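Local coordinates for uncharacterized peroxidase-related protein (Silicibacter sp., PDB 2PFX), which is of unknown function but, as a peroxidase-related member of the AhpD-like clan, probably acts as an oxidoreductase, at residues A143-L148 with R156-I161. Numbering follows the deposited sequence.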
# COMPACT_ATOMS: atom_id res chain seq x y z
N ALA A 143 11.25 12.77 -16.83
CA ALA A 143 10.82 11.87 -17.89
C ALA A 143 9.30 11.76 -17.98
O ALA A 143 8.78 11.57 -19.08
CB ALA A 143 11.43 10.49 -17.65
N ASP A 144 8.60 11.87 -16.85
CA ASP A 144 7.14 11.89 -16.88
C ASP A 144 6.60 13.11 -17.59
O ASP A 144 5.64 13.10 -18.35
CB ASP A 144 6.59 11.85 -15.45
CG ASP A 144 6.94 10.56 -14.74
OD1 ASP A 144 6.72 9.49 -15.32
OD2 ASP A 144 7.46 10.57 -13.61
N ARG A 145 7.22 14.27 -17.34
CA ARG A 145 6.83 15.48 -18.05
C ARG A 145 7.16 15.37 -19.54
O ARG A 145 6.44 15.89 -20.39
CB ARG A 145 7.49 16.69 -17.40
CG ARG A 145 6.91 16.97 -16.01
CD ARG A 145 7.35 18.31 -15.46
NE ARG A 145 8.79 18.39 -15.22
CZ ARG A 145 9.38 18.00 -14.11
NH1 ARG A 145 8.72 17.48 -13.08
NH2 ARG A 145 10.70 18.11 -14.00
N GLU A 146 8.24 14.67 -19.88
CA GLU A 146 8.59 14.57 -21.30
C GLU A 146 7.61 13.68 -22.03
O GLU A 146 7.35 13.85 -23.24
CB GLU A 146 10.02 14.06 -21.47
CG GLU A 146 10.53 14.18 -22.91
CD GLU A 146 10.53 15.60 -23.43
OE1 GLU A 146 10.90 16.55 -22.70
OE2 GLU A 146 10.13 15.78 -24.61
N VAL A 147 7.04 12.71 -21.31
CA VAL A 147 6.02 11.87 -21.96
C VAL A 147 4.87 12.75 -22.44
O VAL A 147 4.34 12.62 -23.54
CB VAL A 147 5.49 10.76 -21.05
CG1 VAL A 147 4.25 10.12 -21.64
CG2 VAL A 147 6.59 9.73 -20.82
N LEU A 148 4.46 13.69 -21.60
CA LEU A 148 3.40 14.61 -21.99
C LEU A 148 3.78 15.45 -23.20
O LEU A 148 2.98 15.66 -24.11
CB LEU A 148 3.04 15.54 -20.82
CG LEU A 148 2.55 14.80 -19.57
CD1 LEU A 148 2.34 15.81 -18.45
CD2 LEU A 148 1.30 14.00 -19.86
N ARG A 156 2.89 24.98 -20.58
CA ARG A 156 1.69 25.61 -20.01
C ARG A 156 0.63 24.54 -19.82
O ARG A 156 -0.10 24.53 -18.85
CB ARG A 156 1.24 26.74 -20.92
CG ARG A 156 -0.11 27.32 -20.61
CD ARG A 156 -0.35 27.91 -19.21
NE ARG A 156 -1.81 27.74 -19.03
CZ ARG A 156 -2.76 28.55 -19.48
NH1 ARG A 156 -2.49 29.68 -20.11
NH2 ARG A 156 -4.03 28.26 -19.27
N ASP A 157 0.52 23.62 -20.77
CA ASP A 157 -0.46 22.56 -20.68
C ASP A 157 -0.19 21.67 -19.46
O ASP A 157 -1.12 21.26 -18.77
CB ASP A 157 -0.43 21.69 -21.93
CG ASP A 157 -0.86 22.41 -23.18
OD1 ASP A 157 -1.45 23.50 -23.07
OD2 ASP A 157 -0.59 21.87 -24.28
N ILE A 158 1.07 21.33 -19.26
CA ILE A 158 1.46 20.49 -18.12
C ILE A 158 1.08 21.19 -16.82
O ILE A 158 0.54 20.60 -15.88
CB ILE A 158 2.96 20.17 -18.19
CG1 ILE A 158 3.35 19.48 -19.49
CG2 ILE A 158 3.37 19.34 -16.98
CD1 ILE A 158 4.79 19.01 -19.56
N TRP A 159 1.34 22.49 -16.75
CA TRP A 159 0.94 23.28 -15.58
C TRP A 159 -0.57 23.18 -15.32
O TRP A 159 -1.05 23.01 -14.20
CB TRP A 159 1.30 24.75 -15.77
CG TRP A 159 0.86 25.62 -14.64
CD1 TRP A 159 -0.25 26.40 -14.56
CD2 TRP A 159 1.55 25.79 -13.39
NE1 TRP A 159 -0.30 27.05 -13.35
CE2 TRP A 159 0.81 26.68 -12.62
CE3 TRP A 159 2.74 25.26 -12.87
CZ2 TRP A 159 1.20 27.07 -11.34
CZ3 TRP A 159 3.14 25.63 -11.60
CH2 TRP A 159 2.36 26.54 -10.85
N ASP A 160 -1.35 23.31 -16.40
CA ASP A 160 -2.79 23.15 -16.29
C ASP A 160 -3.18 21.75 -15.85
O ASP A 160 -4.09 21.58 -15.05
CB ASP A 160 -3.43 23.48 -17.63
CG ASP A 160 -3.42 24.94 -18.00
OD1 ASP A 160 -2.93 25.72 -17.15
OD2 ASP A 160 -3.88 25.31 -19.12
N ILE A 161 -2.52 20.71 -16.38
CA ILE A 161 -2.89 19.36 -15.95
C ILE A 161 -2.63 19.18 -14.47
O ILE A 161 -3.40 18.62 -13.68
CB ILE A 161 -2.16 18.30 -16.79
CG1 ILE A 161 -2.61 18.24 -18.26
CG2 ILE A 161 -2.31 16.93 -16.16
CD1 ILE A 161 -1.56 17.62 -19.15
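Leu-148 and Ile-158 face each other where two successive helices of the chain meet at 111° between their N-to-C directions, the axes of segments 143-148 and 156-161 coming within 10.6 Å. Ile-158 makes the largest share of the contact, followed by Leu-148. With CG1 beside the backbone N (chi1 -57°) and the chain extended beyond it, CD1 is carried to helix 142-150, 3.6 Å from Arg-145 O and 4.1 Å from Leu-148 CB. A branched aliphatic chain suits this place because both arms are used: Leu-148 CD1 lies 3.9 Å from Ile-158 CG1 and 4.0 Å from Ile-158 CG2. The same leucine methyl looks more loosely to Ile-161 CD1, at 4.4 Å. An alanine in place of Ile-158 would probably leave a gap beside Leu-148 CB and CD1 and take away the methyl that packs against Arg-145 O. Arginine suits its own position by a division of labour: its CB joins the apolar seam, while its guanidinium pairs with Glu-142 and bonds to Ala-177 O of the second subunit. This is apolar corner packing between consecutive helices, 142-150 and 155-178, joined by a short linker in an all-helical AhpD-like chain; helix 121-136 adds Phe-129 against Leu-148 and Met-126 against Ile-161.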